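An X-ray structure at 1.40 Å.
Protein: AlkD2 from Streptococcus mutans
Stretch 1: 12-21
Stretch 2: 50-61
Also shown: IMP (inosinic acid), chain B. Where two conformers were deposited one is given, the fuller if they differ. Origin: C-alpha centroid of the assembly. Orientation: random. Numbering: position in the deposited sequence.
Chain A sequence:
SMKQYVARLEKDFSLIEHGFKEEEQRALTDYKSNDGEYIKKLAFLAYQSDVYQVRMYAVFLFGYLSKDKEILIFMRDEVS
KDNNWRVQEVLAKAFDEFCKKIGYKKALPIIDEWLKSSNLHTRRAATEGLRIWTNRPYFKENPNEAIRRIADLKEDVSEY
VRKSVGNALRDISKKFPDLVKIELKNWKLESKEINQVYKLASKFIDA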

# COMPACT_ATOMS: atom_id res chain seq x y z
N ASP A 12 15.49 -20.52 -0.18
CA ASP A 12 14.58 -20.60 0.96
C ASP A 12 13.13 -20.27 0.57
O ASP A 12 12.19 -20.86 1.12
CB ASP A 12 15.04 -19.62 2.05
CG ASP A 12 16.37 -20.01 2.69
OD1 ASP A 12 16.84 -21.15 2.51
OD2 ASP A 12 16.93 -19.15 3.41
N PHE A 13 12.92 -19.34 -0.37
CA PHE A 13 11.59 -18.78 -0.58
C PHE A 13 10.89 -19.21 -1.87
O PHE A 13 9.68 -18.96 -2.00
CB PHE A 13 11.65 -17.24 -0.62
CG PHE A 13 12.06 -16.58 0.67
CD1 PHE A 13 11.92 -17.20 1.89
CD2 PHE A 13 12.57 -15.28 0.65
CE1 PHE A 13 12.30 -16.56 3.06
CE2 PHE A 13 12.94 -14.64 1.82
CZ PHE A 13 12.80 -15.28 3.03
N SER A 14 11.59 -19.78 -2.84
CA SER A 14 11.00 -19.89 -4.18
C SER A 14 9.84 -20.88 -4.27
O SER A 14 9.10 -20.85 -5.26
CB SER A 14 12.06 -20.25 -5.22
OG SER A 14 12.48 -21.59 -5.07
N LEU A 15 9.68 -21.76 -3.29
CA LEU A 15 8.60 -22.75 -3.31
C LEU A 15 7.39 -22.35 -2.47
O LEU A 15 6.39 -23.08 -2.45
CB LEU A 15 9.12 -24.12 -2.86
CG LEU A 15 10.24 -24.74 -3.70
CD1 LEU A 15 10.68 -26.09 -3.12
CD2 LEU A 15 9.83 -24.91 -5.16
N ILE A 16 7.45 -21.21 -1.78
CA ILE A 16 6.32 -20.74 -0.98
C ILE A 16 5.22 -20.27 -1.94
O ILE A 16 5.45 -19.39 -2.77
CB ILE A 16 6.74 -19.61 -0.04
CG1 ILE A 16 7.84 -20.08 0.92
CG2 ILE A 16 5.55 -19.12 0.74
CD1 ILE A 16 8.51 -18.97 1.66
N GLU A 17 4.03 -20.84 -1.79
CA GLU A 17 2.93 -20.56 -2.71
C GLU A 17 1.88 -19.63 -2.12
O GLU A 17 1.05 -19.13 -2.88
CB GLU A 17 2.27 -21.85 -3.18
CG GLU A 17 3.15 -22.63 -4.13
CD GLU A 17 2.57 -23.92 -4.66
OE1 GLU A 17 1.36 -24.22 -4.51
OE2 GLU A 17 3.38 -24.64 -5.27
N HIS A 18 1.91 -19.38 -0.81
CA HIS A 18 0.90 -18.56 -0.14
C HIS A 18 1.53 -17.81 1.01
O HIS A 18 2.52 -18.24 1.59
CB HIS A 18 -0.28 -19.44 0.31
CG HIS A 18 -0.93 -20.17 -0.82
ND1 HIS A 18 -1.89 -19.58 -1.62
CD2 HIS A 18 -0.74 -21.42 -1.31
CE1 HIS A 18 -2.27 -20.44 -2.55
NE2 HIS A 18 -1.59 -21.56 -2.39
N GLY A 19 0.93 -16.67 1.34
CA GLY A 19 1.34 -15.91 2.50
C GLY A 19 2.51 -14.97 2.23
O GLY A 19 3.09 -14.92 1.14
N PHE A 20 2.86 -14.22 3.27
CA PHE A 20 3.96 -13.27 3.19
C PHE A 20 4.75 -13.19 4.49
O PHE A 20 5.75 -12.47 4.54
CB PHE A 20 3.44 -11.86 2.83
CG PHE A 20 2.43 -11.34 3.81
CD1 PHE A 20 2.83 -10.68 4.97
CD2 PHE A 20 1.07 -11.52 3.59
CE1 PHE A 20 1.90 -10.22 5.87
CE2 PHE A 20 0.14 -11.06 4.50
CZ PHE A 20 0.55 -10.41 5.64
N LYS A 21 4.35 -13.89 5.55
CA LYS A 21 4.99 -13.66 6.84
C LYS A 21 6.44 -14.15 6.88
O LYS A 21 7.25 -13.55 7.59
CB LYS A 21 4.16 -14.28 7.96
CG LYS A 21 2.92 -13.46 8.27
CD LYS A 21 1.92 -14.21 9.12
CE LYS A 21 0.65 -13.39 9.32
NZ LYS A 21 0.01 -13.00 8.02
N ASP A 50 14.72 -12.81 -10.10
CA ASP A 50 13.61 -13.37 -10.85
C ASP A 50 12.74 -14.30 -10.00
O ASP A 50 11.80 -14.90 -10.52
CB ASP A 50 14.08 -14.06 -12.14
CG ASP A 50 15.00 -15.23 -11.89
OD1 ASP A 50 15.18 -15.63 -10.72
OD2 ASP A 50 15.55 -15.76 -12.89
N VAL A 51 13.01 -14.38 -8.70
CA VAL A 51 12.17 -15.11 -7.75
C VAL A 51 11.28 -14.09 -7.06
O VAL A 51 11.77 -13.27 -6.27
CB VAL A 51 13.03 -15.90 -6.76
CG1 VAL A 51 12.16 -16.60 -5.74
CG2 VAL A 51 13.92 -16.91 -7.51
N TYR A 52 9.98 -14.12 -7.34
CA TYR A 52 9.12 -13.02 -6.86
C TYR A 52 9.08 -12.97 -5.33
O TYR A 52 8.93 -11.89 -4.75
CB TYR A 52 7.73 -13.08 -7.48
CG TYR A 52 6.77 -14.09 -6.87
CD1 TYR A 52 6.11 -13.82 -5.68
CD2 TYR A 52 6.52 -15.32 -7.48
CE1 TYR A 52 5.24 -14.74 -5.11
CE2 TYR A 52 5.65 -16.23 -6.93
CZ TYR A 52 5.01 -15.94 -5.75
OH TYR A 52 4.14 -16.86 -5.20
N GLN A 53 9.24 -14.12 -4.66
CA GLN A 53 9.25 -14.12 -3.21
C GLN A 53 10.44 -13.36 -2.64
O GLN A 53 10.34 -12.75 -1.58
CB GLN A 53 9.22 -15.56 -2.69
CG GLN A 53 7.98 -16.37 -3.08
CD GLN A 53 8.17 -17.19 -4.34
OE1 GLN A 53 8.96 -16.83 -5.21
NE2 GLN A 53 7.42 -18.29 -4.46
N VAL A 54 11.58 -13.38 -3.34
CA VAL A 54 12.74 -12.59 -2.93
C VAL A 54 12.48 -11.10 -3.19
O VAL A 54 12.89 -10.25 -2.40
CB VAL A 54 14.02 -13.11 -3.60
CG1 VAL A 54 15.21 -12.23 -3.29
CG2 VAL A 54 14.30 -14.53 -3.13
N ARG A 55 11.76 -10.78 -4.27
CA ARG A 55 11.35 -9.39 -4.46
C ARG A 55 10.40 -8.94 -3.36
O ARG A 55 10.46 -7.78 -2.93
CB ARG A 55 10.74 -9.18 -5.84
CG ARG A 55 11.68 -9.53 -6.98
CD ARG A 55 11.34 -8.80 -8.25
NE ARG A 55 9.98 -9.03 -8.73
CZ ARG A 55 9.61 -10.10 -9.44
NH1 ARG A 55 10.48 -11.06 -9.71
NH2 ARG A 55 8.36 -10.20 -9.86
N MET A 56 9.52 -9.82 -2.88
CA MET A 56 8.68 -9.49 -1.73
C MET A 56 9.53 -9.12 -0.52
O MET A 56 9.29 -8.08 0.12
CB MET A 56 7.76 -10.66 -1.39
CG MET A 56 6.64 -10.93 -2.39
SD MET A 56 5.76 -12.48 -2.12
CE MET A 56 5.25 -12.30 -0.42
N TYR A 57 10.51 -9.96 -0.19
CA TYR A 57 11.47 -9.66 0.87
C TYR A 57 12.10 -8.28 0.67
O TYR A 57 12.19 -7.48 1.60
CB TYR A 57 12.52 -10.78 0.88
CG TYR A 57 13.80 -10.47 1.60
CD1 TYR A 57 14.85 -9.88 0.93
CD2 TYR A 57 13.96 -10.76 2.95
CE1 TYR A 57 16.04 -9.60 1.56
CE2 TYR A 57 15.16 -10.48 3.60
CZ TYR A 57 16.19 -9.88 2.90
OH TYR A 57 17.39 -9.58 3.49
N ALA A 58 12.54 -7.99 -0.56
CA ALA A 58 13.19 -6.72 -0.85
C ALA A 58 12.26 -5.54 -0.62
O ALA A 58 12.70 -4.49 -0.14
CB ALA A 58 13.68 -6.71 -2.30
N VAL A 59 10.99 -5.69 -0.99
CA VAL A 59 10.03 -4.60 -0.81
C VAL A 59 9.72 -4.38 0.67
O VAL A 59 9.55 -3.23 1.10
CB VAL A 59 8.79 -4.80 -1.69
CG1 VAL A 59 7.78 -3.70 -1.47
CG2 VAL A 59 9.20 -4.86 -3.16
N PHE A 60 9.67 -5.44 1.47
CA PHE A 60 9.60 -5.23 2.92
C PHE A 60 10.80 -4.42 3.40
O PHE A 60 10.66 -3.50 4.22
CB PHE A 60 9.48 -6.55 3.70
CG PHE A 60 8.10 -7.17 3.67
CD1 PHE A 60 7.02 -6.50 4.24
CD2 PHE A 60 7.88 -8.42 3.12
CE1 PHE A 60 5.75 -7.07 4.23
CE2 PHE A 60 6.61 -8.99 3.12
CZ PHE A 60 5.55 -8.32 3.68
N LEU A 61 12.01 -4.76 2.93
CA LEU A 61 13.18 -3.96 3.29
C LEU A 61 13.04 -2.50 2.88
O LEU A 61 13.34 -1.60 3.65
CB LEU A 61 14.46 -4.55 2.68
CG LEU A 61 15.03 -5.84 3.27
CD1 LEU A 61 16.30 -6.19 2.48
CD2 LEU A 61 15.33 -5.68 4.74
P IMP B . -2.95 -16.31 -0.11
O1P IMP B . -3.26 -17.17 1.10
O2P IMP B . -3.02 -17.14 -1.37
O3P IMP B . -1.48 -15.71 0.05
O5' IMP B . -4.05 -15.17 -0.16
C5' IMP B . -4.01 -14.15 -1.15
C4' IMP B . -5.39 -13.89 -1.67
O4' IMP B . -5.43 -12.82 -2.42
C3' IMP B . -5.87 -15.15 -2.63
O3' IMP B . -7.31 -15.45 -2.39
C2' IMP B . -5.71 -14.75 -3.81
O2' IMP B . -6.64 -15.51 -4.72
C1' IMP B . -6.12 -13.22 -3.73
N9 IMP B . -5.76 -12.39 -4.68
C8 IMP B . -5.67 -11.04 -4.72
N7 IMP B . -5.28 -10.69 -5.97
C5 IMP B . -5.15 -11.81 -6.71
C6 IMP B . -4.78 -11.98 -8.05
O6 IMP B . -4.47 -10.80 -8.83
N1 IMP B . -4.72 -13.20 -8.58
C2 IMP B . -5.02 -14.29 -7.80
N3 IMP B . -5.39 -14.12 -6.48
C4 IMP B . -5.46 -12.88 -5.93
O HOH W 1 3.96 -16.99 -2.49

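Contact between the 12-21 segment and the helix 52-61 of AlkD2. Val 51, at the N-cap position, opens the contact: its CG1 packs on Ser 14 CB at 3.7 Å. The CA-to-CB bond of Tyr 52 points sideways, but its phenol end comes nearer; a water donates to Ile 16 O (2.8 Å) and lies in hydrogen-bonding contact with Tyr 52 OH (2.7 Å), bridging a gap of 3.7 Å between Ile 16 O and Tyr 52 OH. Gln 53 supplies the direct polar link. Its NE2 donates to Ile 16 O (2.8 Å, 162°), so this carbonyl, at the end of the type I turn Phe 13 to Ile 16, receives both amide and water. Gln 53 CB also meets Phe 13 CB at 3.6 Å. Val 54 CG2 lies 4.2 Å from Phe 13 CD2. Met 56 CE touches both Phe 20 CB and Gly 19 O at 3.7 Å. One turn on from Gln 53, Tyr 57 CB reaches Phe 13 CE2 at 4.0 Å, so the buried Phe 13 ring meets side chains of Val 54 and Tyr 57, three residues apart on the helix. Finally, Phe 60 CZ approaches Phe 20 CD1 obliquely at 3.8 Å. In the loop between Phe 13 and Phe 20, His 18 ND1 donates to IMP O2P (2.7 Å) and Gly 19 N to IMP O3P (2.9 Å).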